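Local structure of bifunctional GH43-CE protein (Bacteroides eggerthii, 6MLY) at residues A315-N320 and A327-W332; C99-E104 and F146-D151. The protein probably acts on xylan as a glycoside hydrolase family 43 beta-xylosidase that carries a carbohydrate esterase domain in the same chain. One frame throughout, in Å; residues are numbered along the deposited sequence.

Contact 1: A315-N320 and A327-W332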
ATOM      1  N   ALA A 315     -11.132  -9.322  12.202  1.00 63.91           N
ATOM      2  CA  ALA A 315     -12.424  -9.878  11.819  1.00 63.64           C
ATOM      3  C   ALA A 315     -13.280  -8.806  11.132  1.00 63.35           C
ATOM      4  O   ALA A 315     -13.101  -7.611  11.384  1.00 63.10           O
ATOM      5  CB  ALA A 315     -13.111 -10.443  13.033  1.00 63.59           C
ATOM      6  N   SER A 316     -14.192  -9.252  10.254  1.00 63.60           N
ATOM      7  CA  SER A 316     -15.235  -8.401   9.663  1.00 63.42           C
ATOM      8  C   SER A 316     -16.237  -8.016  10.755  1.00 63.37           C
ATOM      9  O   SER A 316     -16.342  -8.725  11.759  1.00 63.41           O
ATOM     10  CB  SER A 316     -15.936  -9.100   8.520  1.00 63.68           C
ATOM     11  OG  SER A 316     -15.021  -9.457   7.495  1.00 63.70           O
ATOM     12  N   ASP A 317     -16.960  -6.908  10.552  1.00 63.35           N
ATOM     13  CA  ASP A 317     -17.987  -6.448  11.488  1.00 63.41           C
ATOM     14  C   ASP A 317     -19.173  -5.883  10.706  1.00 64.12           C
ATOM     15  O   ASP A 317     -19.031  -4.901   9.988  1.00 64.60           O
ATOM     16  CB  ASP A 317     -17.444  -5.391  12.457  1.00 63.00           C
ATOM     17  CG  ASP A 317     -18.163  -5.329  13.799  1.00 63.30           C
ATOM     18  OD1 ASP A 317     -19.249  -5.938  13.927  1.00 63.54           O
ATOM     19  OD2 ASP A 317     -17.627  -4.677  14.717  1.00 63.24           O
ATOM     20  N   ASP A 318     -20.342  -6.508  10.884  1.00 65.42           N
ATOM     21  CA  ASP A 318     -21.587  -6.085  10.240  1.00 66.95           C
ATOM     22  C   ASP A 318     -22.227  -4.940  11.039  1.00 67.25           C
ATOM     23  O   ASP A 318     -23.248  -4.381  10.618  1.00 68.62           O
ATOM     24  CB  ASP A 318     -22.546  -7.271  10.068  1.00 68.34           C
ATOM     25  CG  ASP A 318     -23.012  -7.924  11.362  1.00 68.91           C
ATOM     26  OD1 ASP A 318     -22.471  -7.577  12.429  1.00 69.83           O
ATOM     27  OD2 ASP A 318     -23.916  -8.780  11.294  1.00 70.54           O
ATOM     28  N   PHE A 319     -21.630  -4.616  12.195  1.00 66.71           N
ATOM     29  CA  PHE A 319     -22.075  -3.564  13.120  1.00 66.72           C
ATOM     30  C   PHE A 319     -23.511  -3.842  13.589  1.00 67.03           C
ATOM     31  O   PHE A 319     -24.279  -2.915  13.864  1.00 67.43           O
ATOM     32  CB  PHE A 319     -21.870  -2.181  12.497  1.00 67.04           C
ATOM     33  CG  PHE A 319     -20.420  -1.792  12.345  1.00 66.85           C
ATOM     34  CD1 PHE A 319     -19.597  -1.679  13.455  1.00 66.53           C
ATOM     35  CD2 PHE A 319     -19.870  -1.548  11.096  1.00 67.23           C
ATOM     36  CE1 PHE A 319     -18.262  -1.331  13.319  1.00 66.49           C
ATOM     37  CE2 PHE A 319     -18.535  -1.197  10.961  1.00 66.84           C
ATOM     38  CZ  PHE A 319     -17.735  -1.086  12.073  1.00 66.30           C
ATOM     39  N   ASN A 320     -23.831  -5.137  13.710  1.00 67.36           N
ATOM     40  CA  ASN A 320     -25.066  -5.644  14.292  1.00 67.98           C
ATOM     41  C   ASN A 320     -24.731  -6.293  15.630  1.00 68.12           C
ATOM     42  O   ASN A 320     -23.793  -7.086  15.704  1.00 67.80           O
ATOM     43  CB  ASN A 320     -25.736  -6.716  13.429  1.00 68.44           C
ATOM     44  CG  ASN A 320     -26.984  -6.246  12.720  1.00 69.18           C
ATOM     45  OD1 ASN A 320     -27.807  -5.534  13.295  1.00 69.18           O
ATOM     46  ND2 ASN A 320     -27.143  -6.683  11.486  1.00 69.60           N
ATOM     47  N   ALA A 327     -19.708  -4.078  22.427  1.00 66.53           N
ATOM     48  CA  ALA A 327     -20.023  -3.026  21.461  1.00 66.43           C
ATOM     49  C   ALA A 327     -19.019  -3.053  20.300  1.00 65.63           C
ATOM     50  O   ALA A 327     -19.414  -2.901  19.152  1.00 66.06           O
ATOM     51  CB  ALA A 327     -20.043  -1.679  22.140  1.00 66.68           C
ATOM     52  N   LEU A 328     -17.732  -3.253  20.614  1.00 64.69           N
ATOM     53  CA  LEU A 328     -16.664  -3.324  19.619  1.00 63.96           C
ATOM     54  C   LEU A 328     -15.824  -4.577  19.852  1.00 63.58           C
ATOM     55  O   LEU A 328     -15.090  -4.660  20.837  1.00 62.69           O
ATOM     56  CB  LEU A 328     -15.799  -2.061  19.707  1.00 64.41           C
ATOM     57  CG  LEU A 328     -16.439  -0.784  19.160  1.00 65.28           C
ATOM     58  CD1 LEU A 328     -15.725   0.452  19.687  1.00 65.58           C
ATOM     59  CD2 LEU A 328     -16.455  -0.776  17.634  1.00 65.37           C
ATOM     60  N   PRO A 329     -15.892  -5.583  18.948  1.00 63.55           N
ATOM     61  CA  PRO A 329     -15.006  -6.746  19.013  1.00 63.52           C
ATOM     62  C   PRO A 329     -13.560  -6.371  19.368  1.00 62.86           C
ATOM     63  O   PRO A 329     -13.086  -5.288  19.023  1.00 63.28           O
ATOM     64  CB  PRO A 329     -15.094  -7.308  17.584  1.00 63.62           C
ATOM     65  CG  PRO A 329     -16.501  -6.975  17.134  1.00 63.91           C
ATOM     66  CD  PRO A 329     -16.829  -5.658  17.812  1.00 63.98           C
ATOM     67  N   LEU A 330     -12.857  -7.287  20.032  1.00 62.88           N
ATOM     68  CA  LEU A 330     -11.525  -6.995  20.564  1.00 62.53           C
ATOM     69  C   LEU A 330     -10.569  -6.617  19.422  1.00 62.66           C
ATOM     70  O   LEU A 330      -9.617  -5.861  19.632  1.00 62.61           O
ATOM     71  CB  LEU A 330     -11.023  -8.214  21.347  1.00 62.55           C
ATOM     72  CG  LEU A 330     -11.831  -8.555  22.597  1.00 62.40           C
ATOM     73  CD1 LEU A 330     -11.655 -10.017  22.970  1.00 62.67           C
ATOM     74  CD2 LEU A 330     -11.449  -7.648  23.760  1.00 62.31           C
ATOM     75  N   VAL A 331     -10.847  -7.133  18.217  1.00 62.70           N
ATOM     76  CA  VAL A 331     -10.030  -6.872  17.017  1.00 62.65           C
ATOM     77  C   VAL A 331      -9.896  -5.359  16.785  1.00 62.84           C
ATOM     78  O   VAL A 331      -8.926  -4.922  16.148  1.00 63.86           O
ATOM     79  CB  VAL A 331     -10.598  -7.570  15.766  1.00 62.76           C
ATOM     80  CG1 VAL A 331     -10.595  -9.086  15.896  1.00 62.96           C
ATOM     81  CG2 VAL A 331     -11.988  -7.064  15.417  1.00 62.42           C
ATOM     82  N   TRP A 332     -10.863  -4.581  17.296  1.00 62.60           N
ATOM     83  CA  TRP A 332     -10.895  -3.124  17.164  1.00 62.60           C
ATOM     84  C   TRP A 332     -10.048  -2.458  18.253  1.00 62.65           C
ATOM     85  O   TRP A 332     -10.120  -2.837  19.428  1.00 63.04           O
ATOM     86  CB  TRP A 332     -12.335  -2.604  17.221  1.00 62.80           C
ATOM     87  CG  TRP A 332     -13.179  -2.942  16.028  1.00 62.81           C
ATOM     88  CD1 TRP A 332     -14.269  -3.761  16.004  1.00 63.02           C
ATOM     89  CD2 TRP A 332     -13.026  -2.444  14.689  1.00 62.85           C
ATOM     90  NE1 TRP A 332     -14.801  -3.812  14.747  1.00 63.04           N
ATOM     91  CE2 TRP A 332     -14.062  -3.013  13.919  1.00 62.97           C
ATOM     92  CE3 TRP A 332     -12.118  -1.582  14.063  1.00 63.08           C
ATOM     93  CZ2 TRP A 332     -14.212  -2.745  12.558  1.00 63.00           C
ATOM     94  CZ3 TRP A 332     -12.269  -1.311  12.717  1.00 63.06           C
ATOM     95  CH2 TRP A 332     -13.300  -1.891  11.978  1.00 62.79           C
TER
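Asp317, Trp332, Phe319 and Pro329 form a mostly buried contact, polar at its middle, between an Asx turn and a type I beta turn in the long loop that runs from strand 275-282 to strand 333-335, where the chain enters the concanavalin A-like beta-sandwich. CG of Asp317 stands anti to its backbone N (chi1 -153°), and from there OD2 accepts from NE1 of Trp332 at 3.0 Å, using its anti lone pair, with the bond bent to 147° at the hydrogen. The same OD2 lies 3.3 Å from CD of Pro329, the two side chains meeting tip to tip. OD1 closes the Asx turn by accepting from Phe319 N at 3.2 Å, from above the carboxylate plane, and also makes a salt bridge to Arg321. An alanine in place of Asp317 would probably leave NE1 of Trp332 without its OD2 acceptor and Arg321 without its OD1 partner, and would remove the bond that closes the Asx turn. Nearer the backbone, CB of Asp317 lies over the centre of the Phe319 ring within the same segment; CZ of that ring reaches CZ2 of Trp332 at 3.9 Å, the Phe319 and Trp332 side chains crossing at about a right angle. The type I turn from Pro329 to Trp332 is closed by its own backbone bond and presents Val331 to the other arm, where CG1 of Val331 packs 4.0 Å from CB of Ala315.

Contact 2: C99-E104 and F146-D151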
ATOM      1  N   CYS A  99       5.145  -7.608  30.536  1.00 68.35           N
ATOM      2  CA  CYS A  99       5.603  -8.813  31.201  1.00 68.95           C
ATOM      3  C   CYS A  99       4.369  -9.580  31.687  1.00 67.90           C
ATOM      4  O   CYS A  99       3.570  -9.028  32.445  1.00 67.91           O
ATOM      5  CB  CYS A  99       6.520  -8.446  32.362  1.00 69.93           C
ATOM      6  SG  CYS A  99       7.418  -9.853  33.063  1.00 71.39           S
ATOM      7  N   LEU A 100       4.204 -10.824  31.217  1.00 67.61           N
ATOM      8  CA  LEU A 100       3.043 -11.659  31.567  1.00 66.58           C
ATOM      9  C   LEU A 100       3.508 -12.884  32.368  1.00 67.32           C
ATOM     10  O   LEU A 100       4.344 -13.652  31.891  1.00 67.90           O
ATOM     11  CB  LEU A 100       2.321 -12.078  30.282  1.00 65.89           C
ATOM     12  CG  LEU A 100       1.167 -13.066  30.462  1.00 65.21           C
ATOM     13  CD1 LEU A 100       0.072 -12.483  31.340  1.00 64.32           C
ATOM     14  CD2 LEU A 100       0.604 -13.493  29.115  1.00 64.76           C
ATOM     15  N   ARG A 101       2.930 -13.058  33.566  1.00 67.12           N
ATOM     16  CA  ARG A 101       3.263 -14.168  34.490  1.00 67.83           C
ATOM     17  C   ARG A 101       1.983 -14.780  35.067  1.00 67.12           C
ATOM     18  O   ARG A 101       0.923 -14.148  35.051  1.00 66.19           O
ATOM     19  CB  ARG A 101       4.119 -13.698  35.669  1.00 68.70           C
ATOM     20  CG  ARG A 101       5.449 -13.076  35.280  1.00 69.69           C
ATOM     21  CD  ARG A 101       6.367 -14.059  34.575  1.00 70.84           C
ATOM     22  NE  ARG A 101       7.728 -13.512  34.496  1.00 72.01           N
ATOM     23  CZ  ARG A 101       8.737 -13.998  33.664  1.00 73.27           C
ATOM     24  NH1 ARG A 101       8.566 -15.029  32.811  1.00 73.46           N
ATOM     25  NH2 ARG A 101       9.949 -13.592  33.924  1.00 74.57           N
ATOM     26  N   TYR A 102       2.119 -16.007  35.584  1.00 67.70           N
ATOM     27  CA  TYR A 102       1.078 -16.711  36.331  1.00 67.29           C
ATOM     28  C   TYR A 102       1.705 -17.383  37.545  1.00 68.29           C
ATOM     29  O   TYR A 102       2.568 -18.237  37.387  1.00 69.38           O
ATOM     30  CB  TYR A 102       0.424 -17.804  35.489  1.00 67.28           C
ATOM     31  CG  TYR A 102      -0.516 -18.717  36.237  1.00 66.96           C
ATOM     32  CD1 TYR A 102      -0.096 -19.945  36.728  1.00 67.89           C
ATOM     33  CD2 TYR A 102      -1.843 -18.368  36.417  1.00 65.88           C
ATOM     34  CE1 TYR A 102      -0.970 -20.796  37.387  1.00 67.77           C
ATOM     35  CE2 TYR A 102      -2.729 -19.204  37.078  1.00 65.69           C
ATOM     36  CZ  TYR A 102      -2.291 -20.421  37.563  1.00 66.56           C
ATOM     37  OH  TYR A 102      -3.177 -21.235  38.201  1.00 66.61           O
ATOM     38  N   HIS A 103       1.231 -17.007  38.735  1.00 67.82           N
ATOM     39  CA  HIS A 103       1.809 -17.450  39.994  1.00 68.81           C
ATOM     40  C   HIS A 103       0.694 -17.742  41.001  1.00 68.14           C
ATOM     41  O   HIS A 103      -0.118 -16.868  41.285  1.00 67.51           O
ATOM     42  CB  HIS A 103       2.786 -16.396  40.521  1.00 69.20           C
ATOM     43  CG  HIS A 103       3.427 -16.784  41.807  1.00 70.06           C
ATOM     44  ND1 HIS A 103       2.850 -16.505  43.033  1.00 69.27           N
ATOM     45  CD2 HIS A 103       4.572 -17.449  42.062  1.00 71.44           C
ATOM     46  CE1 HIS A 103       3.626 -16.960  43.987  1.00 70.33           C
ATOM     47  NE2 HIS A 103       4.684 -17.548  43.418  1.00 71.73           N
ATOM     48  N   GLU A 104       0.671 -18.982  41.509  1.00 69.09           N
ATOM     49  CA  GLU A 104      -0.217 -19.434  42.591  1.00 68.88           C
ATOM     50  C   GLU A 104      -1.633 -18.874  42.404  1.00 67.45           C
ATOM     51  O   GLU A 104      -2.204 -18.258  43.311  1.00 66.98           O
ATOM     52  CB  GLU A 104       0.396 -19.089  43.951  1.00 69.77           C
ATOM     53  CG  GLU A 104       1.314 -20.183  44.466  1.00 71.52           C
ATOM     54  CD  GLU A 104       1.892 -19.943  45.845  1.00 72.80           C
ATOM     55  OE1 GLU A 104       2.683 -18.989  45.979  1.00 73.50           O
ATOM     56  OE2 GLU A 104       1.539 -20.709  46.784  1.00 73.46           O
ATOM     57  N   PHE A 146       9.785  -8.757  35.503  1.00 76.65           N
ATOM     58  CA  PHE A 146       9.557  -9.143  36.900  1.00 76.53           C
ATOM     59  C   PHE A 146       9.374 -10.664  36.975  1.00 76.83           C
ATOM     60  O   PHE A 146       8.998 -11.297  35.976  1.00 75.35           O
ATOM     61  CB  PHE A 146       8.368  -8.380  37.496  1.00 74.68           C
ATOM     62  CG  PHE A 146       7.008  -8.855  37.053  1.00 73.31           C
ATOM     63  CD1 PHE A 146       6.341  -9.849  37.750  1.00 72.76           C
ATOM     64  CD2 PHE A 146       6.383  -8.303  35.944  1.00 72.34           C
ATOM     65  CE1 PHE A 146       5.088 -10.287  37.345  1.00 71.50           C
ATOM     66  CE2 PHE A 146       5.130  -8.741  35.541  1.00 70.97           C
ATOM     67  CZ  PHE A 146       4.482  -9.730  36.243  1.00 70.51           C
ATOM     68  N   PHE A 147       9.644 -11.226  38.166  1.00 77.77           N
ATOM     69  CA  PHE A 147       9.767 -12.667  38.377  1.00 78.12           C
ATOM     70  C   PHE A 147       9.528 -13.014  39.849  1.00 78.29           C
ATOM     71  O   PHE A 147      10.096 -12.377  40.738  1.00 79.81           O
ATOM     72  CB  PHE A 147      11.163 -13.132  37.956  1.00 79.98           C
ATOM     73  CG  PHE A 147      11.357 -14.626  37.944  1.00 81.41           C
ATOM     74  CD1 PHE A 147      11.777 -15.298  39.082  1.00 82.46           C
ATOM     75  CD2 PHE A 147      11.125 -15.363  36.792  1.00 81.53           C
ATOM     76  CE1 PHE A 147      11.957 -16.673  39.072  1.00 83.56           C
ATOM     77  CE2 PHE A 147      11.312 -16.737  36.780  1.00 82.71           C
ATOM     78  CZ  PHE A 147      11.723 -17.390  37.921  1.00 83.52           C
ATOM     79  N   PHE A 148       8.710 -14.049  40.085  1.00 77.28           N
ATOM     80  CA  PHE A 148       8.480 -14.634  41.417  1.00 76.86           C
ATOM     81  C   PHE A 148       9.474 -15.773  41.658  1.00 77.70           C
ATOM     82  O   PHE A 148       9.426 -16.793  40.975  1.00 77.63           O
ATOM     83  CB  PHE A 148       7.059 -15.188  41.535  1.00 75.33           C
ATOM     84  CG  PHE A 148       5.972 -14.194  41.229  1.00 74.21           C
ATOM     85  CD1 PHE A 148       5.456 -13.382  42.224  1.00 73.58           C
ATOM     86  CD2 PHE A 148       5.471 -14.066  39.942  1.00 73.73           C
ATOM     87  CE1 PHE A 148       4.459 -12.464  41.942  1.00 72.58           C
ATOM     88  CE2 PHE A 148       4.474 -13.146  39.659  1.00 72.62           C
ATOM     89  CZ  PHE A 148       3.968 -12.349  40.662  1.00 72.09           C
ATOM     90  N   ASP A 149      10.358 -15.590  42.644  1.00 79.12           N
ATOM     91  CA  ASP A 149      11.377 -16.585  43.001  1.00 80.95           C
ATOM     92  C   ASP A 149      10.857 -17.459  44.148  1.00 80.84           C
ATOM     93  O   ASP A 149       9.960 -17.068  44.898  1.00 79.72           O
ATOM     94  CB  ASP A 149      12.707 -15.921  43.367  1.00 82.73           C
ATOM     95  CG  ASP A 149      13.917 -16.811  43.142  1.00 84.86           C
ATOM     96  OD1 ASP A 149      13.877 -17.641  42.208  1.00 85.31           O
ATOM     97  OD2 ASP A 149      14.888 -16.676  43.910  1.00 86.85           O
ATOM     98  N   GLU A 150      11.459 -18.644  44.274  1.00 82.05           N
ATOM     99  CA  GLU A 150      11.077 -19.622  45.292  1.00 82.38           C
ATOM    100  C   GLU A 150      11.756 -19.289  46.633  1.00 83.01           C
ATOM    101  O   GLU A 150      11.499 -19.968  47.623  1.00 83.50           O
ATOM    102  CB  GLU A 150      11.377 -21.061  44.849  1.00 84.27           C
ATOM    103  CG  GLU A 150      12.267 -21.181  43.625  1.00 85.72           C
ATOM    104  CD  GLU A 150      12.518 -22.606  43.165  1.00 87.25           C
ATOM    105  OE1 GLU A 150      13.026 -23.400  43.973  1.00 88.77           O
ATOM    106  OE2 GLU A 150      12.197 -22.915  42.001  1.00 87.65           O
ATOM    107  N   ASP A 151      12.595 -18.243  46.665  1.00 83.34           N
ATOM    108  CA  ASP A 151      13.091 -17.668  47.917  1.00 83.95           C
ATOM    109  C   ASP A 151      12.031 -16.724  48.514  1.00 82.45           C
ATOM    110  O   ASP A 151      12.164 -16.282  49.649  1.00 83.07           O
ATOM    111  CB  ASP A 151      14.457 -16.999  47.722  1.00 85.44           C
ATOM    112  CG  ASP A 151      14.443 -15.642  47.033  1.00 84.78           C
ATOM    113  OD1 ASP A 151      13.346 -15.123  46.754  1.00 82.88           O
ATOM    114  OD2 ASP A 151      15.541 -15.110  46.794  1.00 86.16           O
TER
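Arg101 crosses from strand 99-103 to Phe146, Phe147 and Phe148 on strand 145-148 of the next sheet. Its CB touches CE1 of Phe146 (3.9 Å) and the edge of the Phe148 ring at CE2 (4.0 Å), and its CG packs 3.5 Å from CE1 of Phe146. A bend at chi2 turns CD aside, and the guanidinium then grips one carbonyl side-on. NE donates to O of Phe146 at 3.0 Å, nearly straight at 160°, while NH2 reaches the same oxygen at 3.2 Å. NH2 also bonds to Leu204 O and sits at the edge of the Phe147 ring, whose CD2 lies over one face of the almost perpendicular guanidinium; Phe205 adds a cation-pi contact. To one side along the strand, SG of Cys99 lies obliquely to the Phe146 ring, 4.0 Å from its centroid; to the other, His103 and Phe148 form an offset stack, centroids 4.4 Å apart and planes at 20°. Strands 99-103 and 146-148 run nearly parallel (9°), axes 8.1 Å apart, without backbone pairing: they edge successive antiparallel sheets, as in blades of the GH43 beta-propeller. Strand 106-113 pairs with 99-103, strand 154-158 with 145-148, and strand 203-207 packs against Phe147.

In the fold
From the N terminus, the chain first meets contact 2, which closes a loop of 41 residues, about half of them in strands, chiefly 106-113, 118-124 and 133-137, and so joins two successive sheets of the GH43 domain, close in sequence to Asp143, a residue predicted to tune the catalytic acid. Much later, contact 1 closes a short loop of six residues between 315-320 and 327-332. The two are in series, neither enclosing nor crossing the other, with centres 34 Å apart and nearest atoms about 14 Å apart. Contact 1 lies in the sandwich part yet borders the GH43 domain, since Leu330 O bonds to Tyr71 OH and the following strand 333-335 pairs with 51-52.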